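Local coordinates for protein dehydrogenase (Sinorhizobium meliloti, PDB 3UOE) that probably acts as an oxidoreductase of the malate/L-lactate dehydrogenase (LDH2/MDH2) family, its substrate not being established, at residues L155-L166 against I177-P187; L259-N267 against P281-I289. All blocks are in the same frame, centred on the assembly; numbering follows the deposited sequence.

Contact 1: residues L155-L166 against I177-P187; sequences LIGIVMSTSEAL and IGTNPVAIGIP
G157 and G185 face each other as a hydrogen-bonded pair of two antiparallel strands, each glycine giving its N-H to the other's carbonyl. G157 N reaches G185 O at 3.0 Å. Two residues on, V159 and A183 repeat the exchange, and V159 N lies 2.8 Å from A183 O. The carbonyls also collect CA-H contacts: V182 CA approaches V159 O to 3.1 Å. On one face I158 packs beside I184 and V182, while M160 CG meets V182 CG2 at 4.0 Å; on the other, V159 lies beside the small A183, and M113 of helix 109-127 packs on V159. P181 and P187 have no N-H to give, which suits the ends of the ladder; P187 CD rests 3.1 Å from L155 O.

Past the strands a side chain takes over the pairing. With OG set between its backbone N and carbonyl carbon (chi1 77°), S163 OG accepts the N-H of T179, with T179 N 3.0 Å away, and donates to E164 O. L166 N then binds I177 O at 2.8 Å. The amide of N180 turns OD1 against T162 CA and CB, and its ND2 is held by G253 O and E257. S161 OG bonds to D286, T162 OG1 takes G285 N-H, and E164 OE2 those of T275 and L276. Reciprocal backbone hydrogen bonds thus join the strands; beyond them one serine hydroxyl and one backbone bond hold the loops together, and the N180 amide ties them to helix 246-264.

Contact 2: residues L259-N267 against P281-I289; sequences LVAALAGSN and PANKGDLLI
The last turns of helix 246-264 lie nearly square across strand 285-289, a helix packed on one face of the central mixed sheet, with segment axes 7.5 Å apart at 85°. L287 is the strand's main apolar contact. Its CG stands anti to the carbonyl carbon (chi1 -65°), and the two methyls part along the helix: CD1 fits against V260 CG2 at 4.0 Å and the L259 backbone, while CD2 reaches L263 CB at 3.9 Å. With only a methyl in place of L287, as in alanine, the helix is likely to lose its footing, a gap opening beneath V260 and L263.

Two residues earlier, at G285, the strand comes close to the helix: V260 CG1 touches G285 C at 3.3 Å and S266 OG sits 3.2 Å from G285 CA; a side chain would collide with both, so glycine suits the place. G265, the first residue past the helix, has a positive phi, which glycine adopts readily, and the chain then runs on to S266 and N267 beside 283-285. There N267 N donates to N283 O at 3.0 Å. Their amides, with planes 50° apart, add a weak bond from N283 ND2 to N267 OD1, 3.2 Å long; N283 also bonds to N273 and D271. Leucine and valine methyls therefore seat the helix without direction, and the backbone hydrogen bond from N267 to N283 ties the chain leaving the helix to the loop before the strand.

In the fold
The two contacts follow one another along the chain, contact 1 closing before contact 2 opens, and their centres lie about 11 Å apart. They share one mixed sheet, in which strand 285-291 is the neighbour of 156-161, and 182-186 lies on the other side of 156-161. Direct links join them: I289 N pairs with I158 O, and S161 OG meets D286 OD2. The M160 methyl packs on V260, so helix 246-264, which L287 also meets, lies over strands 156-161 and 285-291. Both contacts also reach the second subunit, where I156 packs on L259 of the other chain and L259 on its I156. The sheet face under this helix therefore belongs to the dimer interface as well as to the core.

Contact 1: residues L155-L166 against I177-P187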
# COMPACT_ATOMS: atom_id res chain seq x y z
N LEU A 155 -12.27 4.04 -13.23
CA LEU A 155 -11.76 2.82 -12.61
C LEU A 155 -10.90 3.09 -11.38
O LEU A 155 -10.35 4.18 -11.22
CB LEU A 155 -10.96 2.01 -13.63
CG LEU A 155 -11.73 1.57 -14.87
CD1 LEU A 155 -10.76 1.12 -15.96
CD2 LEU A 155 -12.76 0.49 -14.54
N ILE A 156 -10.80 2.10 -10.51
CA ILE A 156 -9.81 2.12 -9.44
C ILE A 156 -8.51 1.55 -9.99
O ILE A 156 -8.50 0.45 -10.55
CB ILE A 156 -10.24 1.25 -8.25
CG1 ILE A 156 -11.36 1.94 -7.46
CG2 ILE A 156 -9.04 0.92 -7.37
CD1 ILE A 156 -12.26 0.95 -6.67
N GLY A 157 -7.43 2.32 -9.86
CA GLY A 157 -6.14 1.91 -10.38
C GLY A 157 -5.07 1.88 -9.30
O GLY A 157 -4.89 2.87 -8.58
N ILE A 158 -4.39 0.75 -9.18
CA ILE A 158 -3.32 0.59 -8.21
C ILE A 158 -2.05 0.23 -8.96
O ILE A 158 -2.03 -0.72 -9.76
CB ILE A 158 -3.67 -0.50 -7.19
CG1 ILE A 158 -4.99 -0.14 -6.50
CG2 ILE A 158 -2.53 -0.72 -6.18
CD1 ILE A 158 -5.44 -1.13 -5.48
N VAL A 159 -0.99 1.01 -8.73
CA VAL A 159 0.22 0.89 -9.53
C VAL A 159 1.45 0.80 -8.64
O VAL A 159 1.55 1.51 -7.64
CB VAL A 159 0.38 2.07 -10.48
CG1 VAL A 159 1.26 1.68 -11.66
CG2 VAL A 159 -0.98 2.55 -10.95
N MSE A 160 2.37 -0.09 -9.02
CA MSE A 160 3.63 -0.28 -8.30
C MSE A 160 4.76 -0.47 -9.29
O MSE A 160 4.56 -0.99 -10.39
CB MSE A 160 3.58 -1.52 -7.41
CG MSE A 160 2.89 -1.32 -6.08
SE MSE A 160 2.28 -3.03 -5.33
CE MSE A 160 3.90 -4.09 -5.56
N SER A 161 5.96 -0.07 -8.88
CA SER A 161 7.14 -0.25 -9.70
C SER A 161 8.31 -0.35 -8.74
O SER A 161 8.32 0.31 -7.69
CB SER A 161 7.32 0.94 -10.64
OG SER A 161 8.32 0.70 -11.62
N THR A 162 9.28 -1.19 -9.08
CA THR A 162 10.50 -1.31 -8.29
C THR A 162 11.68 -0.63 -8.98
O THR A 162 11.53 0.00 -10.03
CB THR A 162 10.82 -2.78 -7.99
OG1 THR A 162 10.99 -3.49 -9.23
CG2 THR A 162 9.72 -3.42 -7.15
N SER A 163 12.87 -0.76 -8.38
CA SER A 163 14.04 -0.02 -8.86
C SER A 163 15.35 -0.66 -8.42
O SER A 163 15.35 -1.71 -7.80
CB SER A 163 14.00 1.40 -8.31
OG SER A 163 14.40 1.40 -6.96
N GLU A 164 16.46 -0.01 -8.76
CA GLU A 164 17.76 -0.33 -8.20
C GLU A 164 17.67 -0.26 -6.68
O GLU A 164 16.93 0.56 -6.14
CB GLU A 164 18.83 0.66 -8.67
CG GLU A 164 19.37 0.46 -10.08
CD GLU A 164 18.54 1.16 -11.14
OE1 GLU A 164 17.35 1.48 -10.87
OE2 GLU A 164 19.07 1.41 -12.25
N ALA A 165 18.44 -1.11 -6.01
CA ALA A 165 18.54 -1.06 -4.56
C ALA A 165 19.09 0.30 -4.13
O ALA A 165 20.26 0.60 -4.36
CB ALA A 165 19.45 -2.19 -4.07
N LEU A 166 18.24 1.12 -3.53
CA LEU A 166 18.66 2.46 -3.13
C LEU A 166 18.32 2.77 -1.69
O LEU A 166 18.77 3.79 -1.14
CB LEU A 166 18.00 3.50 -4.04
CG LEU A 166 18.41 3.40 -5.51
CD1 LEU A 166 17.47 4.22 -6.38
CD2 LEU A 166 19.88 3.81 -5.69
N ILE A 177 16.75 -2.31 -0.98
CA ILE A 177 15.35 -2.21 -1.38
C ILE A 177 15.22 -1.04 -2.36
O ILE A 177 15.98 -0.07 -2.27
CB ILE A 177 14.46 -1.98 -0.12
CG1 ILE A 177 14.67 -3.12 0.89
CG2 ILE A 177 12.98 -1.83 -0.49
CD1 ILE A 177 14.20 -2.78 2.31
N GLY A 178 14.27 -1.14 -3.28
CA GLY A 178 14.06 -0.07 -4.25
C GLY A 178 13.28 1.09 -3.64
O GLY A 178 12.78 0.98 -2.51
N THR A 179 13.16 2.19 -4.38
CA THR A 179 12.36 3.32 -3.92
C THR A 179 10.87 2.98 -3.90
O THR A 179 10.09 3.61 -3.20
CB THR A 179 12.62 4.59 -4.75
OG1 THR A 179 12.44 4.30 -6.14
CG2 THR A 179 14.04 5.10 -4.52
N ASN A 180 10.50 1.97 -4.69
CA ASN A 180 9.19 1.29 -4.61
C ASN A 180 7.97 2.15 -4.32
O ASN A 180 7.36 2.03 -3.25
CB ASN A 180 9.25 0.14 -3.61
CG ASN A 180 10.31 -0.87 -3.96
OD1 ASN A 180 11.00 -0.73 -4.98
ND2 ASN A 180 10.46 -1.90 -3.13
N PRO A 181 7.59 2.99 -5.28
CA PRO A 181 6.38 3.79 -5.16
C PRO A 181 5.14 2.93 -5.36
O PRO A 181 5.16 1.91 -6.08
CB PRO A 181 6.48 4.79 -6.32
CG PRO A 181 7.66 4.37 -7.15
CD PRO A 181 8.20 3.08 -6.61
N VAL A 182 4.05 3.34 -4.71
CA VAL A 182 2.73 2.83 -5.05
C VAL A 182 1.81 4.01 -5.30
O VAL A 182 1.85 5.01 -4.59
CB VAL A 182 2.16 1.96 -3.93
CG1 VAL A 182 2.15 2.73 -2.61
CG2 VAL A 182 0.76 1.50 -4.30
N ALA A 183 1.00 3.92 -6.35
CA ALA A 183 0.00 4.94 -6.64
C ALA A 183 -1.41 4.36 -6.63
O ALA A 183 -1.64 3.23 -7.09
CB ALA A 183 0.30 5.62 -7.96
N ILE A 184 -2.36 5.12 -6.10
CA ILE A 184 -3.75 4.68 -6.05
C ILE A 184 -4.70 5.74 -6.60
O ILE A 184 -4.78 6.85 -6.07
CB ILE A 184 -4.17 4.27 -4.62
CG1 ILE A 184 -3.26 3.17 -4.09
CG2 ILE A 184 -5.63 3.81 -4.60
CD1 ILE A 184 -3.56 2.75 -2.65
N GLY A 185 -5.42 5.40 -7.66
CA GLY A 185 -6.39 6.31 -8.25
C GLY A 185 -7.81 5.84 -7.97
O GLY A 185 -8.15 4.67 -8.19
N ILE A 186 -8.65 6.75 -7.49
CA ILE A 186 -10.02 6.39 -7.17
C ILE A 186 -10.98 7.43 -7.73
O ILE A 186 -10.85 8.62 -7.45
CB ILE A 186 -10.23 6.20 -5.65
CG1 ILE A 186 -9.24 5.15 -5.11
CG2 ILE A 186 -11.65 5.80 -5.36
CD1 ILE A 186 -9.37 4.85 -3.63
N PRO A 187 -11.95 6.98 -8.55
CA PRO A 187 -12.91 7.95 -9.10
C PRO A 187 -13.63 8.69 -7.97
O PRO A 187 -14.08 8.10 -6.99
CB PRO A 187 -13.90 7.06 -9.87
CG PRO A 187 -13.12 5.83 -10.21
CD PRO A 187 -12.14 5.63 -9.10

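Contact 2: residues L259-N267 against P281-I289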
# COMPACT_ATOMS: atom_id res chain seq x y z
N LEU A 259 6.03 -8.44 -3.84
CA LEU A 259 4.90 -8.59 -4.74
C LEU A 259 5.34 -8.41 -6.19
O LEU A 259 5.02 -9.22 -7.06
CB LEU A 259 3.77 -7.62 -4.40
CG LEU A 259 3.06 -7.83 -3.06
CD1 LEU A 259 2.33 -6.56 -2.63
CD2 LEU A 259 2.09 -9.00 -3.16
N VAL A 260 6.11 -7.35 -6.46
CA VAL A 260 6.53 -7.10 -7.83
C VAL A 260 7.35 -8.27 -8.40
O VAL A 260 7.04 -8.78 -9.48
CB VAL A 260 7.29 -5.77 -7.97
CG1 VAL A 260 7.78 -5.61 -9.39
CG2 VAL A 260 6.37 -4.62 -7.61
N ALA A 261 8.38 -8.69 -7.68
CA ALA A 261 9.21 -9.81 -8.10
C ALA A 261 8.39 -11.07 -8.34
O ALA A 261 8.48 -11.67 -9.40
CB ALA A 261 10.31 -10.09 -7.05
N ALA A 262 7.62 -11.46 -7.33
CA ALA A 262 6.84 -12.69 -7.39
C ALA A 262 5.93 -12.74 -8.60
O ALA A 262 5.85 -13.75 -9.28
CB ALA A 262 6.02 -12.86 -6.12
N LEU A 263 5.23 -11.64 -8.87
CA LEU A 263 4.22 -11.62 -9.91
C LEU A 263 4.75 -11.23 -11.28
O LEU A 263 4.39 -11.85 -12.28
CB LEU A 263 3.06 -10.72 -9.50
CG LEU A 263 2.41 -11.17 -8.18
CD1 LEU A 263 1.33 -10.18 -7.70
CD2 LEU A 263 1.82 -12.56 -8.35
N ALA A 264 5.61 -10.21 -11.33
CA ALA A 264 6.17 -9.74 -12.59
C ALA A 264 7.33 -10.61 -13.05
O ALA A 264 7.63 -10.66 -14.25
CB ALA A 264 6.62 -8.28 -12.48
N GLY A 265 7.98 -11.28 -12.10
CA GLY A 265 9.14 -12.10 -12.40
C GLY A 265 10.31 -11.23 -12.81
O GLY A 265 11.12 -11.58 -13.66
N SER A 266 10.39 -10.05 -12.20
CA SER A 266 11.52 -9.17 -12.40
C SER A 266 12.54 -9.51 -11.32
O SER A 266 12.28 -10.36 -10.47
CB SER A 266 11.07 -7.72 -12.26
OG SER A 266 10.25 -7.56 -11.10
N ASN A 267 13.68 -8.84 -11.33
CA ASN A 267 14.70 -9.08 -10.32
C ASN A 267 14.50 -8.29 -9.03
O ASN A 267 13.95 -7.17 -9.04
CB ASN A 267 16.09 -8.83 -10.90
CG ASN A 267 16.48 -9.88 -11.91
OD1 ASN A 267 16.42 -9.66 -13.11
ND2 ASN A 267 16.84 -11.05 -11.43
N PRO A 281 20.39 -4.01 -19.11
CA PRO A 281 18.94 -4.19 -19.32
C PRO A 281 18.16 -3.65 -18.13
O PRO A 281 18.58 -3.83 -17.00
CB PRO A 281 18.79 -5.72 -19.41
CG PRO A 281 20.15 -6.22 -19.88
CD PRO A 281 21.15 -5.26 -19.27
N ALA A 282 17.04 -2.98 -18.38
CA ALA A 282 16.14 -2.63 -17.29
C ALA A 282 15.46 -3.91 -16.81
O ALA A 282 14.77 -4.57 -17.59
CB ALA A 282 15.14 -1.60 -17.75
N ASN A 283 15.68 -4.31 -15.56
CA ASN A 283 15.17 -5.59 -15.07
C ASN A 283 14.35 -5.48 -13.78
O ASN A 283 14.25 -6.43 -13.00
CB ASN A 283 16.32 -6.60 -14.87
CG ASN A 283 17.35 -6.11 -13.88
OD1 ASN A 283 17.40 -4.93 -13.56
ND2 ASN A 283 18.19 -7.02 -13.39
N LYS A 284 13.78 -4.29 -13.56
CA LYS A 284 12.83 -4.06 -12.48
C LYS A 284 11.44 -4.52 -12.96
O LYS A 284 11.28 -4.94 -14.11
CB LYS A 284 12.84 -2.58 -12.07
CG LYS A 284 11.79 -1.71 -12.74
CD LYS A 284 11.98 -1.59 -14.22
CE LYS A 284 10.65 -1.27 -14.93
NZ LYS A 284 10.46 0.17 -15.13
N GLY A 285 10.45 -4.47 -12.07
CA GLY A 285 9.10 -4.88 -12.43
C GLY A 285 8.07 -3.82 -12.11
O GLY A 285 8.35 -2.87 -11.39
N ASP A 286 6.87 -3.99 -12.66
CA ASP A 286 5.74 -3.09 -12.41
C ASP A 286 4.47 -3.91 -12.34
O ASP A 286 4.34 -4.93 -13.02
CB ASP A 286 5.60 -2.05 -13.52
CG ASP A 286 6.91 -1.72 -14.20
OD1 ASP A 286 7.33 -2.51 -15.08
OD2 ASP A 286 7.54 -0.70 -13.85
N LEU A 287 3.55 -3.46 -11.51
CA LEU A 287 2.25 -4.07 -11.35
C LEU A 287 1.18 -3.01 -11.54
O LEU A 287 1.31 -1.89 -11.03
CB LEU A 287 2.10 -4.68 -9.96
CG LEU A 287 3.00 -5.85 -9.58
CD1 LEU A 287 2.76 -6.27 -8.12
CD2 LEU A 287 2.82 -7.02 -10.55
N LEU A 288 0.14 -3.38 -12.27
CA LEU A 288 -1.04 -2.57 -12.42
C LEU A 288 -2.26 -3.41 -12.04
O LEU A 288 -2.48 -4.48 -12.60
CB LEU A 288 -1.18 -2.07 -13.87
CG LEU A 288 -2.50 -1.37 -14.18
CD1 LEU A 288 -2.60 -0.03 -13.44
CD2 LEU A 288 -2.69 -1.17 -15.67
N ILE A 289 -3.02 -2.95 -11.06
CA ILE A 289 -4.25 -3.62 -10.69
C ILE A 289 -5.41 -2.69 -10.96
O ILE A 289 -5.45 -1.57 -10.43
CB ILE A 289 -4.27 -3.99 -9.21
CG1 ILE A 289 -3.24 -5.07 -8.92
CG2 ILE A 289 -5.67 -4.45 -8.80
CD1 ILE A 289 -2.71 -5.03 -7.52